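Local coordinates for extracellular solute-binding protein, family 1 (Bifidobacterium longum subsp. infantis, PDB 6FTH) that probably captures human milk oligosaccharides outside the cell and passes them to an associated ABC transporter for uptake, at residues Y207-S212 and F226-P232; M214-T220 and E250-I255; I29-V35 and A84-A90; T40-A44 and E61-V65. All coordinates share one frame; numbering follows the deposited sequence.

Contact 1. Residues Y207-S212 and F226-P232; sequences YFTYYS and FNKGASP
Phe208 and Phe226 both carry CG beside the backbone N and anti to the carbonyl carbon (chi1 -61° and -69°), and these settings turn the two side chains into each other. Phe208 CB sits over one face of the Phe226 ring, offset toward the rim and 3.9 Å from the ring centroid. This is a CH-pi contact. The two ring planes are 20° apart, but the rings are slid so far that they barely overlap. The methylene does the covering. Ser212 CB meets the same ring at Phe226 CE2, 3.9 Å away. It is brought there by a type II beta turn from Thr209 to Ser212.

One direct bond ties the backbones. Phe208 N donates to Pro232 O over 2.9 Å, nearly straight and on a lone pair in the carbonyl plane. Beside it, the edge of the Tyr207 ring reaches Pro232 CB with CD2, at 4.2 Å. Two waters add bridges. One donates to both Phe208 O and Phe226 O. The other donates to Asn227 O and is hydrogen-bonded to Tyr210 OH. The Tyr210 ring lies nearly parallel to the Asn227 amide, with Tyr210 OH 3.5 Å from Asn227 CG. Asn227 OD1 accepts from Gln153 NE2 and Gly152 N, which should keep the amide from turning.

The contact joins two limbs of the long irregular link between strand 197-199 and strand 235-238. It is largely buried, its centre about 8 Å from the centre of the chain, and Phe208 also packs on Phe245 and Met214 of the following 3-10 segment.

Contact 2. Residues M214-T220 and E250-I255; sequences MLLLNST and EYKQVI
The side chains of Met214 and Tyr251 cross at about a right angle. From CB the Met214 chain bends at chi2 (-49°), which carries its outer atoms over to the helix. CG comes 4.0 Å from Tyr251 CE1. SD then sits between two neighbours, 3.7 Å from Val254 CG1 and 3.8 Å from Tyr251 CE1. The sulfur approaches the ring obliquely, in a Met-aromatic contact. The methyl CE lies 3.9 Å from Tyr251 CE1 and also reaches Ile255 CG1.

These contacts dock a 3-10 segment and the turns after it on helix 249-263. The site belongs to one of the two lobes expected of a type 2 periplasmic-binding-protein fold. Helix 457-484 closes in as well: Tyr251 OH bonds to Thr478 OG1, and Met214 touches Met482.

Further along, Leu217 CD2 reaches the edge of the Tyr251 ring and also packs against Val254 CG2. Thr220 OG1 stands between its own N and carbonyl carbon (chi1 75°). From there it donates to Leu217 O over 2.7 Å, on a lone pair, and Leu217 O also accepts from Thr220 N. The same OG1 rests against the Glu250 methylenes, 3.2 Å from CG. With an alanine here both OG1 and the methyl are gone; Leu217 O would then probably rely on the backbone N alone, and a gap is likely to open beside Val254 CG2. At the outer end, a water donates to both Thr220 O and Glu250 OE2.

Contact 3. Residues I29-V35 and A84-A90; sequences IVSVLVV and ADVSLHA
Val32 lies side by side with Val86, their CG1 atoms 4.0 Å apart. Val34 CG2 continues this apolar face against Leu88 CD1. Leu33 and Ser87 point to the reverse face, where Leu33 CB packs on Ala84 CB at 3.9 Å.

The strands are parallel, and the backbone bonds alternate as that register requires: Val86 N to Ser31 O, Leu33 N to Val86 O, Leu88 N to Leu33 O, Val35 N to Leu88 O. Before the ladder, side chains take over. Asp85 OD2 accepts from Ser31 N at 3.0 Å, met from above the carboxylate plane. Ser31 OG lies between its backbone N and carbonyl carbon (chi1 52°) and from there accepts from Asp85 N at 3.0 Å, almost straight. A water links Ile29 O to Asp85 OD2.

Past the ladder, the His89 ring turns its edge to Val35 O, with CD2 3.2 Å away. Its nitrogens bond to Asp339 and Glu67, consistent with a protonated ring.

This pair forms the middle of a four-stranded mixed sheet in the order 59-66, 29-36, 86-88, 339-343. Strand 339-343 runs antiparallel, its Phe341 touches Val86 and Leu88, and helix 67-80 sets Trp70 against Leu33 and Val35.

Contact 4. Residues T40-A44 and E61-V65; sequences TDKIA and EWQEV
Ile43 CG2 sits over the centre of the six-membered ring of Trp62, 3.7 Å from its centroid and 10° off the normal. This is a CH-pi contact. Ile43 CG1 stands beside the backbone N (chi1 -63°), which leaves CG2 anti to that N and facing the indole. Lys42 NZ approaches the indole obliquely. The loop belongs to a beta-alpha-beta crossover: strand 29-36, helix 47-56 and strand 59-66, the two strands being parallel neighbours.

The second flat group is the Glu64 carboxylate, at the end of a chain extended beyond CG. Ile43 N donates to OE1 over 3.0 Å, from above the carboxylate plane (44° out of it). OE1 also forms a salt bridge with Lys36 NZ, so a charge and a backbone N-H share one oxygen. Lys42 NZ makes a salt bridge to Glu64 OE2 at 3.2 Å, although the place of OE2 is less sure. Were Glu64 a leucine, the carboxylate would be lost; Ile43 N would probably go without its mate across the contact, and the Lys36 charge is likely to lose a counter-ion.

Ala49 of helix 47-56 touches both Ile43 and Trp62. The end of the Ile43 chain, CD1, comes 4.0 Å from Trp62 CE3.

Overall arrangement
From the N terminus, strand 29-36 opens contact 3, which closes only when segment 84-90 pairs beside it. Contact 4 falls within that span, binding the loop after the first strand to strand 59-66. The two share a sheet and touch: Val34 CG2 meets Ile43 CD1 at 3.5 Å. Much later, contacts 1 and 2 cross, since 214-220 lies between the halves of contact 1 and 250-255 follows both. They touch where Phe226 CD2 lies 3.7 Å from Leu215 CD2. Contact 1 folds the irregular link on itself, and contact 2 ties it to helix 249-263. Contacts 2 and 3 lie on opposite sides of the chain's centre, their own centres about 42 Å apart.

Contact 1. Residues Y207-S212 and F226-P232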
# COMPACT_ATOMS: atom_id res chain seq x y z
N TYR A 207 -5.85 11.16 -5.36
CA TYR A 207 -6.39 10.13 -4.50
C TYR A 207 -5.73 10.32 -3.15
O TYR A 207 -4.71 11.01 -3.05
CB TYR A 207 -6.04 8.74 -5.04
CG TYR A 207 -4.55 8.46 -5.11
CD1 TYR A 207 -3.75 9.05 -6.09
CD2 TYR A 207 -3.93 7.62 -4.19
CE1 TYR A 207 -2.40 8.80 -6.14
CE2 TYR A 207 -2.58 7.37 -4.24
CZ TYR A 207 -1.82 7.96 -5.21
OH TYR A 207 -0.47 7.70 -5.24
N PHE A 208 -6.29 9.70 -2.09
CA PHE A 208 -5.67 9.78 -0.77
C PHE A 208 -4.50 8.80 -0.73
O PHE A 208 -4.68 7.59 -0.91
CB PHE A 208 -6.70 9.53 0.33
CG PHE A 208 -7.79 10.55 0.31
CD1 PHE A 208 -7.55 11.84 0.74
CD2 PHE A 208 -9.03 10.25 -0.23
CE1 PHE A 208 -8.52 12.80 0.70
CE2 PHE A 208 -10.01 11.22 -0.31
CZ PHE A 208 -9.77 12.50 0.15
N THR A 209 -3.29 9.34 -0.55
CA THR A 209 -2.05 8.61 -0.75
C THR A 209 -1.65 7.85 0.50
O THR A 209 -2.22 8.03 1.58
CB THR A 209 -0.92 9.58 -1.13
OG1 THR A 209 -0.58 10.37 0.01
CG2 THR A 209 -1.35 10.52 -2.28
N TYR A 210 -0.62 7.01 0.37
CA TYR A 210 0.06 6.54 1.56
C TYR A 210 0.42 7.73 2.43
O TYR A 210 0.79 8.80 1.94
CB TYR A 210 1.35 5.81 1.17
CG TYR A 210 1.18 4.35 0.89
CD1 TYR A 210 0.34 3.90 -0.13
CD2 TYR A 210 1.88 3.40 1.63
CE1 TYR A 210 0.20 2.55 -0.39
CE2 TYR A 210 1.74 2.04 1.38
CZ TYR A 210 0.90 1.62 0.37
OH TYR A 210 0.76 0.27 0.12
N TYR A 211 0.26 7.57 3.73
CA TYR A 211 0.66 8.57 4.71
C TYR A 211 -0.12 9.87 4.56
O TYR A 211 0.32 10.93 5.00
CB TYR A 211 2.18 8.80 4.72
CG TYR A 211 2.99 7.55 4.35
CD1 TYR A 211 2.74 6.33 4.96
CD2 TYR A 211 3.96 7.59 3.33
CE1 TYR A 211 3.42 5.18 4.57
CE2 TYR A 211 4.65 6.46 2.96
CZ TYR A 211 4.38 5.25 3.57
OH TYR A 211 5.03 4.10 3.21
N SER A 212 -1.32 9.78 4.00
CA SER A 212 -2.15 10.95 3.80
C SER A 212 -2.48 11.63 5.13
O SER A 212 -2.76 10.94 6.12
CB SER A 212 -3.47 10.50 3.18
OG SER A 212 -4.38 11.58 3.08
N PHE A 226 -5.84 3.01 3.11
CA PHE A 226 -5.07 3.78 2.15
C PHE A 226 -3.94 3.01 1.46
O PHE A 226 -3.25 3.60 0.61
CB PHE A 226 -4.57 5.10 2.76
CG PHE A 226 -5.66 6.12 3.06
CD1 PHE A 226 -6.92 6.07 2.47
CD2 PHE A 226 -5.41 7.16 3.95
CE1 PHE A 226 -7.88 7.04 2.77
CE2 PHE A 226 -6.36 8.09 4.26
CZ PHE A 226 -7.61 8.04 3.65
N ASN A 227 -3.71 1.73 1.75
CA ASN A 227 -2.74 0.98 0.95
C ASN A 227 -3.24 0.81 -0.48
O ASN A 227 -2.45 0.86 -1.43
CB ASN A 227 -2.45 -0.40 1.54
CG ASN A 227 -1.51 -0.40 2.75
OD1 ASN A 227 -1.35 0.58 3.47
ND2 ASN A 227 -0.90 -1.57 2.99
N LYS A 228 -4.54 0.57 -0.65
CA LYS A 228 -5.13 0.16 -1.93
C LYS A 228 -6.64 0.01 -1.77
O LYS A 228 -7.15 -0.19 -0.67
CB LYS A 228 -4.54 -1.15 -2.45
CG LYS A 228 -4.59 -2.33 -1.48
CD LYS A 228 -3.91 -3.57 -2.06
CE LYS A 228 -3.98 -4.79 -1.14
NZ LYS A 228 -3.09 -4.70 0.06
N GLY A 229 -7.34 0.10 -2.89
CA GLY A 229 -8.76 -0.21 -2.95
C GLY A 229 -9.66 1.00 -3.06
O GLY A 229 -9.28 2.05 -3.60
N ALA A 230 -10.87 0.89 -2.51
CA ALA A 230 -11.86 1.95 -2.66
C ALA A 230 -11.59 3.15 -1.75
O ALA A 230 -11.96 4.28 -2.07
CB ALA A 230 -13.25 1.40 -2.31
N SER A 231 -10.96 2.91 -0.61
CA SER A 231 -10.76 4.00 0.34
C SER A 231 -9.94 5.16 -0.21
O SER A 231 -10.33 6.32 0.02
CB SER A 231 -10.17 3.45 1.65
OG SER A 231 -9.99 4.47 2.59
N PRO A 232 -8.86 4.95 -0.96
CA PRO A 232 -8.15 6.10 -1.53
C PRO A 232 -8.99 6.97 -2.44
O PRO A 232 -8.57 8.09 -2.72
CB PRO A 232 -6.99 5.46 -2.29
CG PRO A 232 -6.73 4.21 -1.55
CD PRO A 232 -8.08 3.72 -1.11
O HOH W 1 -3.27 5.25 -1.48
O HOH W 2 -0.47 -0.99 -2.02

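Contact 2. Residues M214-T220 and E250-I255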
# COMPACT_ATOMS: atom_id res chain seq x y z
N MET A 214 -5.20 12.61 5.72
CA MET A 214 -6.57 12.16 6.02
C MET A 214 -6.59 10.86 6.79
O MET A 214 -7.67 10.34 7.08
CB MET A 214 -7.41 12.07 4.75
CG MET A 214 -7.61 13.41 4.08
SD MET A 214 -8.16 14.62 5.28
CE MET A 214 -8.04 16.17 4.37
N LEU A 215 -5.44 10.34 7.17
CA LEU A 215 -5.44 9.29 8.18
C LEU A 215 -6.10 9.74 9.48
O LEU A 215 -6.50 8.88 10.28
CB LEU A 215 -4.02 8.81 8.41
CG LEU A 215 -3.42 7.96 7.31
CD1 LEU A 215 -1.92 7.88 7.50
CD2 LEU A 215 -4.03 6.55 7.29
N LEU A 216 -6.25 11.05 9.71
CA LEU A 216 -7.00 11.52 10.88
C LEU A 216 -8.49 11.19 10.79
O LEU A 216 -9.20 11.33 11.80
CB LEU A 216 -6.79 13.02 11.13
CG LEU A 216 -5.44 13.40 11.73
CD1 LEU A 216 -5.49 14.86 12.15
CD2 LEU A 216 -5.06 12.54 12.92
N LEU A 217 -8.99 10.73 9.64
CA LEU A 217 -10.37 10.24 9.61
C LEU A 217 -10.56 9.10 10.60
O LEU A 217 -11.66 8.93 11.15
CB LEU A 217 -10.74 9.75 8.21
CG LEU A 217 -11.05 10.85 7.19
CD1 LEU A 217 -10.98 10.34 5.76
CD2 LEU A 217 -12.43 11.44 7.49
N ASN A 218 -9.51 8.32 10.87
CA ASN A 218 -9.64 7.23 11.84
C ASN A 218 -9.98 7.76 13.23
O ASN A 218 -10.66 7.06 14.01
CB ASN A 218 -8.33 6.43 11.85
CG ASN A 218 -8.13 5.64 10.56
OD1 ASN A 218 -8.86 4.66 10.27
ND2 ASN A 218 -7.15 6.05 9.77
N SER A 219 -9.53 8.97 13.56
CA SER A 219 -9.87 9.63 14.82
C SER A 219 -11.36 9.78 14.98
O SER A 219 -11.85 9.87 16.12
CB SER A 219 -9.30 11.05 14.87
OG SER A 219 -7.90 11.04 14.80
N THR A 220 -12.09 9.89 13.87
CA THR A 220 -13.52 10.17 13.89
C THR A 220 -14.36 8.92 13.87
O THR A 220 -15.60 9.02 13.95
CB THR A 220 -13.92 11.05 12.70
OG1 THR A 220 -13.95 10.30 11.47
CG2 THR A 220 -13.00 12.24 12.54
N GLU A 250 -17.45 14.12 9.34
CA GLU A 250 -16.13 13.70 9.82
C GLU A 250 -15.01 14.33 9.00
O GLU A 250 -14.02 14.82 9.56
CB GLU A 250 -16.03 12.19 9.74
CG GLU A 250 -16.87 11.46 10.77
CD GLU A 250 -18.30 11.11 10.32
OE1 GLU A 250 -18.85 11.73 9.39
OE2 GLU A 250 -18.88 10.19 10.93
N TYR A 251 -15.13 14.28 7.66
CA TYR A 251 -14.14 14.89 6.78
C TYR A 251 -14.08 16.40 7.01
O TYR A 251 -13.00 17.00 7.09
CB TYR A 251 -14.50 14.57 5.32
CG TYR A 251 -13.47 14.88 4.24
CD1 TYR A 251 -12.27 14.20 4.20
CD2 TYR A 251 -13.74 15.81 3.26
CE1 TYR A 251 -11.33 14.47 3.21
CE2 TYR A 251 -12.81 16.07 2.26
CZ TYR A 251 -11.61 15.40 2.24
OH TYR A 251 -10.67 15.64 1.28
N LYS A 252 -15.24 17.04 7.11
CA LYS A 252 -15.27 18.47 7.42
C LYS A 252 -14.52 18.77 8.72
O LYS A 252 -13.75 19.74 8.78
CB LYS A 252 -16.73 18.93 7.53
CG LYS A 252 -16.86 20.43 7.87
CD LYS A 252 -18.22 21.08 7.55
CE LYS A 252 -19.40 20.30 8.04
NZ LYS A 252 -20.66 21.06 7.76
N GLN A 253 -14.73 17.98 9.76
CA GLN A 253 -14.09 18.22 11.04
C GLN A 253 -12.58 18.03 10.97
O GLN A 253 -11.83 18.79 11.59
CB GLN A 253 -14.72 17.34 12.12
CG GLN A 253 -16.19 17.73 12.44
CD GLN A 253 -16.40 19.24 12.54
OE1 GLN A 253 -15.64 19.95 13.21
NE2 GLN A 253 -17.41 19.76 11.83
N VAL A 254 -12.12 17.02 10.22
CA VAL A 254 -10.68 16.84 10.02
C VAL A 254 -10.08 18.07 9.36
O VAL A 254 -9.02 18.57 9.76
CB VAL A 254 -10.39 15.58 9.20
CG1 VAL A 254 -8.94 15.56 8.76
CG2 VAL A 254 -10.74 14.36 10.00
N ILE A 255 -10.75 18.57 8.31
CA ILE A 255 -10.25 19.75 7.61
C ILE A 255 -10.19 20.95 8.55
O ILE A 255 -9.19 21.70 8.56
CB ILE A 255 -11.12 20.02 6.37
CG1 ILE A 255 -10.86 18.96 5.30
CG2 ILE A 255 -10.80 21.41 5.83
CD1 ILE A 255 -11.85 18.95 4.16
O HOH W 3 -17.72 8.18 12.40

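Contact 3. Residues I29-V35 and A84-A90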
# COMPACT_ATOMS: atom_id res chain seq x y z
N ILE A 29 9.83 -22.59 -25.72
CA ILE A 29 10.20 -21.20 -25.44
C ILE A 29 9.01 -20.50 -24.80
O ILE A 29 7.86 -20.68 -25.21
CB ILE A 29 10.66 -20.47 -26.72
CG1 ILE A 29 11.88 -21.17 -27.32
CG2 ILE A 29 11.04 -19.03 -26.38
CD1 ILE A 29 12.29 -20.59 -28.67
N VAL A 30 9.30 -19.72 -23.77
CA VAL A 30 8.31 -18.93 -23.04
C VAL A 30 8.89 -17.54 -22.93
O VAL A 30 9.95 -17.36 -22.34
CB VAL A 30 8.04 -19.51 -21.64
CG1 VAL A 30 7.01 -18.64 -20.90
CG2 VAL A 30 7.57 -20.95 -21.72
N SER A 31 8.21 -16.56 -23.51
CA SER A 31 8.60 -15.17 -23.31
C SER A 31 7.99 -14.67 -22.01
O SER A 31 6.84 -14.96 -21.70
CB SER A 31 8.15 -14.28 -24.47
OG SER A 31 6.76 -14.43 -24.75
N VAL A 32 8.80 -13.95 -21.23
CA VAL A 32 8.39 -13.49 -19.90
C VAL A 32 8.71 -12.00 -19.78
O VAL A 32 9.88 -11.61 -19.68
CB VAL A 32 9.07 -14.28 -18.78
CG1 VAL A 32 8.52 -13.82 -17.43
CG2 VAL A 32 8.84 -15.76 -18.95
N LEU A 33 7.67 -11.17 -19.75
CA LEU A 33 7.84 -9.76 -19.43
C LEU A 33 7.85 -9.61 -17.91
O LEU A 33 6.95 -10.12 -17.23
CB LEU A 33 6.70 -8.94 -20.02
CG LEU A 33 6.62 -7.48 -19.53
CD1 LEU A 33 7.80 -6.67 -20.02
CD2 LEU A 33 5.29 -6.85 -20.00
N VAL A 34 8.86 -8.92 -17.39
CA VAL A 34 8.94 -8.64 -15.96
C VAL A 34 9.09 -7.14 -15.79
O VAL A 34 10.07 -6.55 -16.25
CB VAL A 34 10.11 -9.36 -15.27
CG1 VAL A 34 10.03 -9.14 -13.75
CG2 VAL A 34 10.16 -10.83 -15.64
N VAL A 35 8.13 -6.53 -15.11
CA VAL A 35 8.20 -5.13 -14.71
C VAL A 35 8.98 -5.11 -13.41
O VAL A 35 8.62 -5.80 -12.44
CB VAL A 35 6.79 -4.53 -14.54
CG1 VAL A 35 6.87 -3.07 -14.17
CG2 VAL A 35 5.95 -4.74 -15.80
N ALA A 84 3.41 -10.61 -23.88
CA ALA A 84 4.30 -11.75 -23.72
C ALA A 84 3.50 -12.97 -23.26
O ALA A 84 2.38 -12.86 -22.76
CB ALA A 84 5.37 -11.44 -22.68
N ASP A 85 4.09 -14.15 -23.45
CA ASP A 85 3.43 -15.37 -22.98
C ASP A 85 3.07 -15.25 -21.51
O ASP A 85 1.95 -15.57 -21.09
CB ASP A 85 4.34 -16.58 -23.19
CG ASP A 85 4.65 -16.84 -24.65
OD1 ASP A 85 3.87 -16.41 -25.54
OD2 ASP A 85 5.69 -17.50 -24.90
N VAL A 86 4.04 -14.81 -20.71
CA VAL A 86 3.87 -14.60 -19.28
C VAL A 86 4.30 -13.18 -18.96
O VAL A 86 5.33 -12.71 -19.46
CB VAL A 86 4.75 -15.58 -18.48
CG1 VAL A 86 4.76 -15.22 -17.01
CG2 VAL A 86 4.28 -17.02 -18.69
N SER A 87 3.51 -12.48 -18.14
CA SER A 87 3.88 -11.16 -17.67
C SER A 87 3.79 -11.11 -16.15
O SER A 87 2.78 -11.55 -15.57
CB SER A 87 3.00 -10.10 -18.30
OG SER A 87 2.96 -10.25 -19.72
N LEU A 88 4.82 -10.55 -15.52
CA LEU A 88 4.93 -10.44 -14.07
C LEU A 88 4.90 -8.97 -13.66
O LEU A 88 5.68 -8.16 -14.18
CB LEU A 88 6.23 -11.07 -13.59
CG LEU A 88 6.56 -12.50 -14.05
CD1 LEU A 88 7.85 -12.95 -13.35
CD2 LEU A 88 5.40 -13.52 -13.83
N HIS A 89 4.03 -8.62 -12.69
CA HIS A 89 3.96 -7.25 -12.16
C HIS A 89 3.49 -6.28 -13.25
O HIS A 89 3.87 -5.10 -13.27
CB HIS A 89 5.29 -6.83 -11.51
CG HIS A 89 5.29 -5.46 -10.86
ND1 HIS A 89 4.16 -4.89 -10.30
CD2 HIS A 89 6.29 -4.56 -10.69
CE1 HIS A 89 4.47 -3.70 -9.81
NE2 HIS A 89 5.75 -3.47 -10.04
N ALA A 90 2.65 -6.78 -14.15
CA ALA A 90 2.23 -6.03 -15.32
C ALA A 90 0.74 -5.73 -15.35
O ALA A 90 0.36 -4.57 -15.58
CB ALA A 90 2.64 -6.81 -16.58
O HOH W 4 5.05 -20.18 -24.91

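Contact 4. Residues T40-A44 and E61-V65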
# COMPACT_ATOMS: atom_id res chain seq x y z
N THR A 40 17.16 -3.25 -8.64
CA THR A 40 17.38 -4.66 -8.91
C THR A 40 18.39 -4.85 -10.04
O THR A 40 18.46 -4.04 -10.98
CB THR A 40 16.05 -5.34 -9.25
OG1 THR A 40 15.39 -4.64 -10.31
CG2 THR A 40 15.15 -5.39 -8.04
N ASP A 41 19.20 -5.90 -9.91
CA ASP A 41 20.06 -6.36 -10.99
C ASP A 41 19.20 -6.90 -12.13
O ASP A 41 17.98 -7.06 -12.01
CB ASP A 41 20.99 -7.48 -10.48
CG ASP A 41 22.26 -7.65 -11.31
OD1 ASP A 41 22.37 -7.08 -12.42
OD2 ASP A 41 23.17 -8.37 -10.83
N LYS A 42 19.84 -7.11 -13.27
CA LYS A 42 19.18 -7.78 -14.37
C LYS A 42 18.86 -9.21 -13.97
O LYS A 42 19.65 -9.87 -13.28
CB LYS A 42 20.12 -7.75 -15.57
CG LYS A 42 19.46 -7.86 -16.93
CD LYS A 42 18.86 -9.24 -17.06
CE LYS A 42 18.51 -9.62 -18.44
NZ LYS A 42 17.53 -10.70 -18.40
N ILE A 43 17.68 -9.71 -14.37
CA ILE A 43 17.26 -11.06 -13.98
C ILE A 43 18.24 -12.12 -14.48
O ILE A 43 18.51 -13.11 -13.79
CB ILE A 43 15.83 -11.35 -14.46
CG1 ILE A 43 14.85 -10.40 -13.79
CG2 ILE A 43 15.43 -12.80 -14.14
CD1 ILE A 43 13.39 -10.62 -14.24
N ALA A 44 18.73 -11.96 -15.72
CA ALA A 44 19.69 -12.92 -16.26
C ALA A 44 20.91 -13.06 -15.37
O ALA A 44 21.57 -14.11 -15.40
CB ALA A 44 20.10 -12.51 -17.68
N GLU A 61 12.76 -16.39 -22.45
CA GLU A 61 13.18 -15.14 -23.08
C GLU A 61 12.69 -14.00 -22.20
O GLU A 61 11.53 -13.59 -22.28
CB GLU A 61 12.62 -15.07 -24.49
CG GLU A 61 13.16 -16.18 -25.38
CD GLU A 61 12.87 -15.96 -26.85
OE1 GLU A 61 11.99 -15.13 -27.19
OE2 GLU A 61 13.53 -16.62 -27.68
N TRP A 62 13.59 -13.48 -21.35
CA TRP A 62 13.23 -12.43 -20.42
C TRP A 62 13.16 -11.10 -21.15
O TRP A 62 14.00 -10.79 -22.00
CB TRP A 62 14.26 -12.32 -19.29
CG TRP A 62 14.46 -13.53 -18.41
CD1 TRP A 62 15.50 -14.41 -18.44
CD2 TRP A 62 13.61 -13.98 -17.34
NE1 TRP A 62 15.36 -15.36 -17.48
CE2 TRP A 62 14.20 -15.13 -16.79
CE3 TRP A 62 12.40 -13.53 -16.80
CZ2 TRP A 62 13.64 -15.83 -15.74
CZ3 TRP A 62 11.84 -14.23 -15.76
CH2 TRP A 62 12.46 -15.37 -15.24
N GLN A 63 12.15 -10.30 -20.81
CA GLN A 63 12.03 -8.92 -21.24
C GLN A 63 11.77 -8.10 -19.99
O GLN A 63 10.80 -8.35 -19.28
CB GLN A 63 10.87 -8.76 -22.22
CG GLN A 63 10.71 -7.34 -22.73
CD GLN A 63 9.45 -7.15 -23.56
OE1 GLN A 63 8.81 -8.12 -23.98
NE2 GLN A 63 9.08 -5.89 -23.79
N GLU A 64 12.63 -7.14 -19.71
CA GLU A 64 12.52 -6.32 -18.51
C GLU A 64 12.16 -4.89 -18.87
O GLU A 64 12.65 -4.34 -19.86
CB GLU A 64 13.84 -6.33 -17.74
CG GLU A 64 14.21 -7.70 -17.24
CD GLU A 64 15.61 -7.72 -16.66
OE1 GLU A 64 15.75 -7.65 -15.43
OE2 GLU A 64 16.57 -7.77 -17.46
N VAL A 65 11.31 -4.29 -18.05
CA VAL A 65 10.92 -2.89 -18.19
C VAL A 65 10.82 -2.26 -16.81
O VAL A 65 10.44 -2.92 -15.83
CB VAL A 65 9.59 -2.76 -18.94
CG1 VAL A 65 9.69 -3.43 -20.30
CG2 VAL A 65 8.45 -3.36 -18.14